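Local coordinates for protein putative sporulation-specific glycosylase YdhD (Bacillus subtilis subsp. subtilis str. 168, PDB 3CZ8) that probably hydrolyses glycosidic bonds of a polysaccharide during sporulation, as a family 18 glycoside hydrolase whose catalytic domain makes up this chain, at residues A[181-185]-A[195-201]; A[222-227]-A[238-243]. The protein carries 1 engineered substitution. The contacts are given in a common frame with arbitrary orientation. Where two conformers were deposited one is given. Numbering follows the deposited sequence.

Contact 1 (A[181-185]-A[195-201])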
ATOM      1  N   MET A 181      -7.337 -14.541   9.743  1.00 24.66           N
ATOM      2  CA  MET A 181      -7.593 -13.525   8.736  1.00 26.07           C
ATOM      3  C   MET A 181      -9.089 -13.235   8.657  1.00 24.70           C
ATOM      4  O   MET A 181      -9.793 -13.728   7.774  1.00 36.12           O
ATOM      5  CB  MET A 181      -6.962 -13.930   7.395  1.00 27.33           C
ATOM      6  CG  MET A 181      -5.430 -14.150   7.461  1.00 37.30           C
ATOM      7  SD  MET A 181      -4.388 -12.731   7.953  1.00 33.24           S
ATOM      8  CE  MET A 181      -4.287 -12.880   9.693  1.00 40.01           C
ATOM      9  N   ALA A 182      -9.555 -12.431   9.614  1.00 25.97           N
ATOM     10  CA  ALA A 182     -10.981 -12.194   9.830  1.00 23.78           C
ATOM     11  C   ALA A 182     -11.518 -11.068   8.947  1.00 27.19           C
ATOM     12  O   ALA A 182     -11.828  -9.972   9.428  1.00 30.91           O
ATOM     13  CB  ALA A 182     -11.250 -11.906  11.304  1.00 16.89           C
ATOM     14  N   TYR A 183     -11.623 -11.358   7.652  1.00 26.91           N
ATOM     15  CA  TYR A 183     -12.137 -10.420   6.652  1.00 26.23           C
ATOM     16  C   TYR A 183     -12.541 -11.178   5.401  1.00 35.45           C
ATOM     17  O   TYR A 183     -12.355 -12.397   5.332  1.00 31.90           O
ATOM     18  CB  TYR A 183     -11.098  -9.334   6.305  1.00 24.44           C
ATOM     19  CG  TYR A 183      -9.723  -9.849   5.937  1.00 30.42           C
ATOM     20  CD1 TYR A 183      -9.447 -10.305   4.649  1.00 36.27           C
ATOM     21  CD2 TYR A 183      -8.693  -9.863   6.872  1.00 21.49           C
ATOM     22  CE1 TYR A 183      -8.191 -10.786   4.311  1.00 39.76           C
ATOM     23  CE2 TYR A 183      -7.429 -10.335   6.538  1.00 41.03           C
ATOM     24  CZ  TYR A 183      -7.190 -10.793   5.258  1.00 30.10           C
ATOM     25  OH  TYR A 183      -5.943 -11.262   4.916  1.00 53.03           O
ATOM     26  N   ASP A 184     -13.063 -10.444   4.415  1.00 29.76           N
ATOM     27  CA  ASP A 184     -13.530 -11.000   3.130  1.00 40.78           C
ATOM     28  C   ASP A 184     -14.763 -11.895   3.247  1.00 33.53           C
ATOM     29  O   ASP A 184     -14.945 -12.817   2.445  1.00 45.05           O
ATOM     30  CB  ASP A 184     -12.405 -11.695   2.334  1.00 34.84           C
ATOM     31  CG  ASP A 184     -11.528 -10.714   1.585  1.00 45.59           C
ATOM     32  OD1 ASP A 184     -11.767  -9.496   1.694  1.00 32.52           O
ATOM     33  OD2 ASP A 184     -10.601 -11.161   0.881  1.00 53.08           O
ATOM     34  N   TRP A 185     -15.610 -11.602   4.236  1.00 34.58           N
ATOM     35  CA  TRP A 185     -16.957 -12.171   4.306  1.00 35.61           C
ATOM     36  C   TRP A 185     -17.776 -11.702   3.110  1.00 38.24           C
ATOM     37  O   TRP A 185     -18.644 -12.418   2.614  1.00 38.17           O
ATOM     38  CB  TRP A 185     -17.644 -11.802   5.622  1.00 34.06           C
ATOM     39  CG  TRP A 185     -17.365 -12.790   6.718  1.00 48.72           C
ATOM     40  CD1 TRP A 185     -17.929 -14.030   6.871  1.00 47.84           C
ATOM     41  CD2 TRP A 185     -16.446 -12.632   7.805  1.00 46.14           C
ATOM     42  NE1 TRP A 185     -17.420 -14.650   7.986  1.00 46.96           N
ATOM     43  CE2 TRP A 185     -16.506 -13.817   8.579  1.00 48.82           C
ATOM     44  CE3 TRP A 185     -15.578 -11.606   8.204  1.00 30.32           C
ATOM     45  CZ2 TRP A 185     -15.733 -14.002   9.733  1.00 35.66           C
ATOM     46  CZ3 TRP A 185     -14.811 -11.786   9.354  1.00 22.46           C
ATOM     47  CH2 TRP A 185     -14.892 -12.978  10.102  1.00 40.48           C
ATOM     48  N   VAL A 195     -16.998  -6.091   4.911  1.00 32.21           N
ATOM     49  CA  VAL A 195     -15.825  -6.938   4.723  0.50 31.07           C
ATOM     50  C   VAL A 195     -15.516  -7.773   5.973  1.00 28.16           C
ATOM     51  O   VAL A 195     -15.160  -8.951   5.882  1.00 29.70           O
ATOM     52  CB  VAL A 195     -14.608  -6.078   4.336  0.50 30.45           C
ATOM     53  CG1 VAL A 195     -13.360  -6.903   4.323  0.50 30.82           C
ATOM     54  CG2 VAL A 195     -14.827  -5.428   2.969  0.50 34.96           C
ATOM     55  N   ALA A 196     -15.662  -7.142   7.135  1.00 24.68           N
ATOM     56  CA  ALA A 196     -15.393  -7.791   8.408  1.00 26.41           C
ATOM     57  C   ALA A 196     -16.438  -7.372   9.442  1.00 27.95           C
ATOM     58  O   ALA A 196     -16.133  -6.606  10.368  1.00 25.26           O
ATOM     59  CB  ALA A 196     -13.991  -7.452   8.879  1.00 21.10           C
ATOM     60  N   PRO A 197     -17.679  -7.879   9.290  1.00 27.87           N
ATOM     61  CA  PRO A 197     -18.732  -7.493  10.227  1.00 33.85           C
ATOM     62  C   PRO A 197     -18.409  -7.994  11.630  1.00 37.08           C
ATOM     63  O   PRO A 197     -17.917  -9.119  11.787  1.00 36.66           O
ATOM     64  CB  PRO A 197     -19.982  -8.179   9.664  1.00 30.51           C
ATOM     65  CG  PRO A 197     -19.485  -9.282   8.814  1.00 34.00           C
ATOM     66  CD  PRO A 197     -18.159  -8.845   8.280  1.00 25.69           C
ATOM     67  N   ILE A 198     -18.660  -7.150  12.630  1.00 39.71           N
ATOM     68  CA  ILE A 198     -18.282  -7.431  14.019  1.00 39.90           C
ATOM     69  C   ILE A 198     -19.050  -8.635  14.592  1.00 46.25           C
ATOM     70  O   ILE A 198     -18.575  -9.310  15.511  1.00 42.10           O
ATOM     71  CB  ILE A 198     -18.419  -6.156  14.908  1.00 47.96           C
ATOM     72  CG1 ILE A 198     -17.391  -6.159  16.054  1.00 39.80           C
ATOM     73  CG2 ILE A 198     -19.872  -5.940  15.368  1.00 48.16           C
ATOM     74  CD1 ILE A 198     -17.951  -6.537  17.413  1.00 80.92           C
ATOM     75  N   THR A 199     -20.214  -8.905  14.002  1.00 43.96           N
ATOM     76  CA  THR A 199     -21.047 -10.049  14.331  1.00 47.24           C
ATOM     77  C   THR A 199     -20.351 -11.364  13.965  1.00 45.88           C
ATOM     78  O   THR A 199     -20.360 -12.316  14.743  1.00 46.38           O
ATOM     79  CB  THR A 199     -22.430  -9.952  13.631  1.00 49.74           C
ATOM     80  OG1 THR A 199     -22.252  -9.684  12.234  1.00 53.98           O
ATOM     81  CG2 THR A 199     -23.266  -8.832  14.243  1.00 54.55           C
ATOM     82  N   GLU A 200     -19.723 -11.401  12.795  1.00 42.48           N
ATOM     83  CA  GLU A 200     -19.019 -12.602  12.358  1.00 40.91           C
ATOM     84  C   GLU A 200     -17.646 -12.772  13.025  1.00 35.29           C
ATOM     85  O   GLU A 200     -17.158 -13.894  13.167  1.00 33.01           O
ATOM     86  CB  GLU A 200     -18.909 -12.642  10.832  1.00 38.71           C
ATOM     87  CG  GLU A 200     -20.239 -12.742  10.091  1.00 40.07           C
ATOM     88  CD  GLU A 200     -21.074 -13.959  10.486  1.00 62.05           C
ATOM     89  OE1 GLU A 200     -20.535 -15.090  10.517  1.00 45.76           O
ATOM     90  OE2 GLU A 200     -22.280 -13.776  10.756  1.00 59.22           O
ATOM     91  N   ILE A 201     -17.037 -11.656  13.426  1.00 33.32           N
ATOM     92  CA  ILE A 201     -15.781 -11.657  14.182  1.00 30.08           C
ATOM     93  C   ILE A 201     -16.018 -12.261  15.568  1.00 39.29           C
ATOM     94  O   ILE A 201     -15.224 -13.086  16.036  1.00 39.88           O
ATOM     95  CB  ILE A 201     -15.176 -10.220  14.280  1.00 38.44           C
ATOM     96  CG1 ILE A 201     -14.666  -9.761  12.911  1.00 34.75           C
ATOM     97  CG2 ILE A 201     -14.036 -10.135  15.305  1.00 27.62           C
ATOM     98  CD1 ILE A 201     -14.414  -8.279  12.841  1.00 36.24           C
TER
HETATM   99  O   HOH W   1     -18.822 -16.989   8.817  1.00 42.28           O

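Contact 2 (A[222-227]-A[238-243])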
ATOM      1  N   PRO A 222      -8.845  -6.263   7.736  1.00 29.20           N
ATOM      2  CA  PRO A 222      -8.863  -6.212   6.265  1.00 33.31           C
ATOM      3  C   PRO A 222      -7.740  -5.399   5.630  1.00 27.27           C
ATOM      4  O   PRO A 222      -7.349  -4.351   6.143  1.00 29.58           O
ATOM      5  CB  PRO A 222     -10.206  -5.550   5.948  1.00 24.32           C
ATOM      6  CG  PRO A 222     -11.037  -5.796   7.125  1.00 33.36           C
ATOM      7  CD  PRO A 222     -10.130  -5.802   8.299  1.00 29.96           C
ATOM      8  N   LEU A 223      -7.224  -5.911   4.521  1.00 37.02           N
ATOM      9  CA  LEU A 223      -6.305  -5.166   3.679  1.00 46.33           C
ATOM     10  C   LEU A 223      -7.097  -4.282   2.706  1.00 42.41           C
ATOM     11  O   LEU A 223      -6.723  -3.132   2.470  1.00 43.63           O
ATOM     12  CB  LEU A 223      -5.391  -6.150   2.929  1.00 52.42           C
ATOM     13  CG  LEU A 223      -4.366  -5.722   1.869  1.00 46.87           C
ATOM     14  CD1 LEU A 223      -3.396  -4.643   2.351  1.00 49.77           C
ATOM     15  CD2 LEU A 223      -3.613  -6.951   1.368  1.00 41.24           C
ATOM     16  N   TYR A 224      -8.205  -4.815   2.179  1.00 34.73           N
ATOM     17  CA  TYR A 224      -9.011  -4.182   1.119  0.50 33.16           C
ATOM     18  C   TYR A 224     -10.446  -3.868   1.543  1.00 28.48           C
ATOM     19  O   TYR A 224     -11.066  -4.665   2.248  1.00 29.06           O
ATOM     20  CB  TYR A 224      -9.131  -5.125  -0.088  0.50 27.91           C
ATOM     21  CG  TYR A 224      -7.864  -5.446  -0.847  0.50 31.27           C
ATOM     22  CD1 TYR A 224      -7.150  -4.449  -1.511  0.50 41.28           C
ATOM     23  CD2 TYR A 224      -7.412  -6.765  -0.952  0.50 34.92           C
ATOM     24  CE1 TYR A 224      -5.997  -4.746  -2.227  0.50 38.79           C
ATOM     25  CE2 TYR A 224      -6.258  -7.077  -1.670  0.50 31.14           C
ATOM     26  CZ  TYR A 224      -5.557  -6.061  -2.304  0.50 38.56           C
ATOM     27  OH  TYR A 224      -4.417  -6.350  -3.016  0.50 30.97           O
ATOM     28  N   GLY A 225     -10.974  -2.745   1.066  1.00 31.34           N
ATOM     29  CA  GLY A 225     -12.408  -2.475   1.062  1.00 24.46           C
ATOM     30  C   GLY A 225     -12.845  -2.755  -0.368  1.00 31.84           C
ATOM     31  O   GLY A 225     -12.002  -3.064  -1.218  1.00 34.05           O
ATOM     32  N   TYR A 226     -14.141  -2.681  -0.657  1.00 33.97           N
ATOM     33  CA  TYR A 226     -14.596  -2.965  -2.025  1.00 33.49           C
ATOM     34  C   TYR A 226     -15.631  -1.989  -2.552  1.00 27.10           C
ATOM     35  O   TYR A 226     -16.447  -1.472  -1.794  1.00 23.83           O
ATOM     36  CB  TYR A 226     -15.088  -4.419  -2.193  1.00 31.45           C
ATOM     37  CG  TYR A 226     -14.045  -5.470  -1.879  1.00 34.29           C
ATOM     38  CD1 TYR A 226     -13.140  -5.900  -2.845  1.00 38.40           C
ATOM     39  CD2 TYR A 226     -13.957  -6.023  -0.604  1.00 47.34           C
ATOM     40  CE1 TYR A 226     -12.173  -6.855  -2.541  1.00 44.51           C
ATOM     41  CE2 TYR A 226     -12.998  -6.969  -0.289  1.00 26.66           C
ATOM     42  CZ  TYR A 226     -12.113  -7.384  -1.257  1.00 35.10           C
ATOM     43  OH  TYR A 226     -11.171  -8.326  -0.930  1.00 30.38           O
ATOM     44  N   ASP A 227     -15.582  -1.766  -3.861  1.00 30.69           N
ATOM     45  CA  ASP A 227     -16.513  -0.897  -4.573  1.00 38.44           C
ATOM     46  C   ASP A 227     -17.293  -1.747  -5.574  1.00 33.53           C
ATOM     47  O   ASP A 227     -16.751  -2.152  -6.597  1.00 32.62           O
ATOM     48  CB  ASP A 227     -15.720   0.188  -5.312  1.00 39.07           C
ATOM     49  CG  ASP A 227     -16.586   1.345  -5.795  1.00 51.85           C
ATOM     50  OD1 ASP A 227     -16.037   2.458  -5.933  1.00 39.15           O
ATOM     51  OD2 ASP A 227     -17.801   1.167  -6.032  1.00 36.69           O
ATOM     52  N   ALA A 238     -15.843  -6.660  -8.416  1.00 55.97           N
ATOM     53  CA  ALA A 238     -15.771  -5.391  -7.687  1.00 42.45           C
ATOM     54  C   ALA A 238     -14.344  -4.859  -7.659  1.00 34.24           C
ATOM     55  O   ALA A 238     -13.387  -5.612  -7.829  1.00 46.46           O
ATOM     56  CB  ALA A 238     -16.290  -5.559  -6.278  1.00 40.00           C
ATOM     57  N   SER A 239     -14.203  -3.557  -7.447  1.00 37.28           N
ATOM     58  CA  SER A 239     -12.881  -2.953  -7.346  1.00 34.81           C
ATOM     59  C   SER A 239     -12.365  -3.064  -5.919  1.00 37.62           C
ATOM     60  O   SER A 239     -13.002  -2.572  -4.982  1.00 34.88           O
ATOM     61  CB  SER A 239     -12.911  -1.487  -7.791  1.00 41.47           C
ATOM     62  OG  SER A 239     -13.251  -1.373  -9.159  1.00 53.42           O
ATOM     63  N   ALA A 240     -11.217  -3.725  -5.774  1.00 41.21           N
ATOM     64  CA  ALA A 240     -10.519  -3.872  -4.499  1.00 38.92           C
ATOM     65  C   ALA A 240      -9.690  -2.625  -4.229  1.00 41.99           C
ATOM     66  O   ALA A 240      -8.720  -2.341  -4.940  1.00 41.46           O
ATOM     67  CB  ALA A 240      -9.626  -5.113  -4.521  1.00 33.94           C
ATOM     68  N   ILE A 241     -10.090  -1.873  -3.207  1.00 33.08           N
ATOM     69  CA  ILE A 241      -9.481  -0.581  -2.906  1.00 34.43           C
ATOM     70  C   ILE A 241      -9.086  -0.501  -1.432  1.00 38.73           C
ATOM     71  O   ILE A 241      -9.639  -1.218  -0.596  1.00 44.24           O
ATOM     72  CB  ILE A 241     -10.422   0.616  -3.283  1.00 40.29           C
ATOM     73  CG1 ILE A 241     -11.695   0.629  -2.431  1.00 32.82           C
ATOM     74  CG2 ILE A 241     -10.774   0.613  -4.776  1.00 35.53           C
ATOM     75  CD1 ILE A 241     -12.597   1.809  -2.712  1.00 31.58           C
ATOM     76  N   SER A 242      -8.119   0.355  -1.119  1.00 34.04           N
ATOM     77  CA  SER A 242      -7.680   0.537   0.259  1.00 30.82           C
ATOM     78  C   SER A 242      -8.735   1.325   1.024  1.00 34.47           C
ATOM     79  O   SER A 242      -9.632   1.919   0.425  1.00 39.00           O
ATOM     80  CB  SER A 242      -6.310   1.238   0.320  1.00 29.81           C
ATOM     81  OG  SER A 242      -6.436   2.654   0.245  1.00 35.65           O
ATOM     82  N   ASN A 243      -8.629   1.323   2.348  1.00 31.33           N
ATOM     83  CA  ASN A 243      -9.554   2.070   3.179  1.00 29.96           C
ATOM     84  C   ASN A 243      -9.470   3.578   2.943  1.00 31.66           C
ATOM     85  O   ASN A 243     -10.493   4.260   2.960  1.00 33.22           O
ATOM     86  CB  ASN A 243      -9.361   1.710   4.649  1.00 31.40           C
ATOM     87  CG  ASN A 243      -9.728   0.262   4.941  1.00 39.24           C
ATOM     88  OD1 ASN A 243     -10.787  -0.214   4.529  1.00 37.22           O
ATOM     89  ND2 ASN A 243      -8.849  -0.449   5.638  1.00 27.91           N
TER
HETATM   90  O   HOH W   2      -8.554  -2.566   7.493  1.00 34.96           O
HETATM   91  O   HOH W   3      -6.814  -0.773   3.331  1.00 43.44           O
HETATM   92  O   HOH W   4     -11.802  -2.718   4.433  1.00 31.08           O

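Contact 1 (A[181-185]-A[195-201])
Residues 195-201 lead from a loop into the first turn of helix 198-208 and close over the loop that follows strand 177-181. Val195 O accepts a hydrogen bond from Trp185 N at 3.2 Å. The same carbonyl receives a CA-H...O contact, with Tyr183 CA 3.4 Å from Val195 O. The Val195 side chain packs on Tyr183, with Val195 CG1 3.9 Å from Tyr183 CB. Ala196 lies across the inverse gamma turn centred on Ala182, with Ala196 CB 3.4 Å from Ala182 O. Pro197 is the N-cap residue of the helix, and its CD lies 3.8 Å from Trp185 CE3. Glu200 then turns toward the indole. Its CB sits over one face of the six-membered ring of Trp185, 3.8 Å from the centroid, a CH-pi contact. Its carboxylate meets the same indole through water: water 1 accepts from Trp185 NE1 at 2.9 Å and donates to Glu200 OE1 at 3.1 Å. Ile201 CG1 completes the apolar patch, 4.1 Å from Trp185 CZ3. Tyr183 lies near Glu120, the predicted proton donor, so this loop belongs to the active-site end of the TIM barrel. The contact ties the loop after strand 177-181 to the start of helix 198-208, while Ile198 and Ile201 pack on helix 285-297.

Contact 2 (A[222-227]-A[238-243])
The segment 222-227 enters the hairpin of strands 225-229 and 239-241 through a water-bridged loop. The hairpin lies in the antiparallel sheet inserted between barrel strands 217-220 and 302-310, consistent with the small alpha+beta insertion of many family 18 chitinases. Pro222 O accepts from water 2 at 2.5 Å, and that water accepts from Asn243 ND2 at 2.8 Å. Water 3 bridges backbone to backbone: it donates to Leu223 O at 2.5 Å and accepts from Asn243 N at 2.9 Å. Tyr224 lays one ring face against Ala240, whose CB is 4.2 Å from the ring centroid, a CH-pi contact. Water 4 donates to both Tyr224 O, at 3.0 Å, and Asn243 OD1, at 2.7 Å. Direct antiparallel pairing starts at Gly225, a hydrogen-bonded pair with Ile241. Gly225 N donates to Ile241 O at 2.6 Å, and Ile241 N to Gly225 O at 3.0 Å. Tyr226 and Ala240 form the non-hydrogen-bonded pair. Their side chains share one face of the sheet, with Tyr226 CE1 3.7 Å from Ala240 CB. Asp227 pairs with Ser239: Asp227 N donates to Ser239 O at 2.9 Å, and Ser239 N to Asp227 O at 3.0 Å. The Asp227 carboxylate forms a salt bridge with Arg249 and hydrogen bonds with Tyr270 and His278. Asn243 also hydrogen-bonds Gln244 of the second subunit, so the contact borders the dimer interface. Backbone bonds thus fix the register from Gly225 to Asp227, whereas waters span the gap where the two segments diverge.

Both contacts are partly buried, and they follow one another along the chain. Contact 1 belongs to the barrel, where a loop after a strand meets the start of a helix. Contact 2 belongs to the separate antiparallel sheet beside the barrel, at one of its outermost strands, and reaches the second subunit. Their chemistry differs accordingly. Contact 1 rests mainly on apolar packing around an indole, with little direct hydrogen bonding. Contact 2 rests on a ladder of four backbone bonds extended by waters. The two touch directly: Asp184 OD1 is 2.9 Å from Tyr226 OH, a probable hydrogen bond, and Tyr183 CB packs 3.6 Å from Pro222 CG.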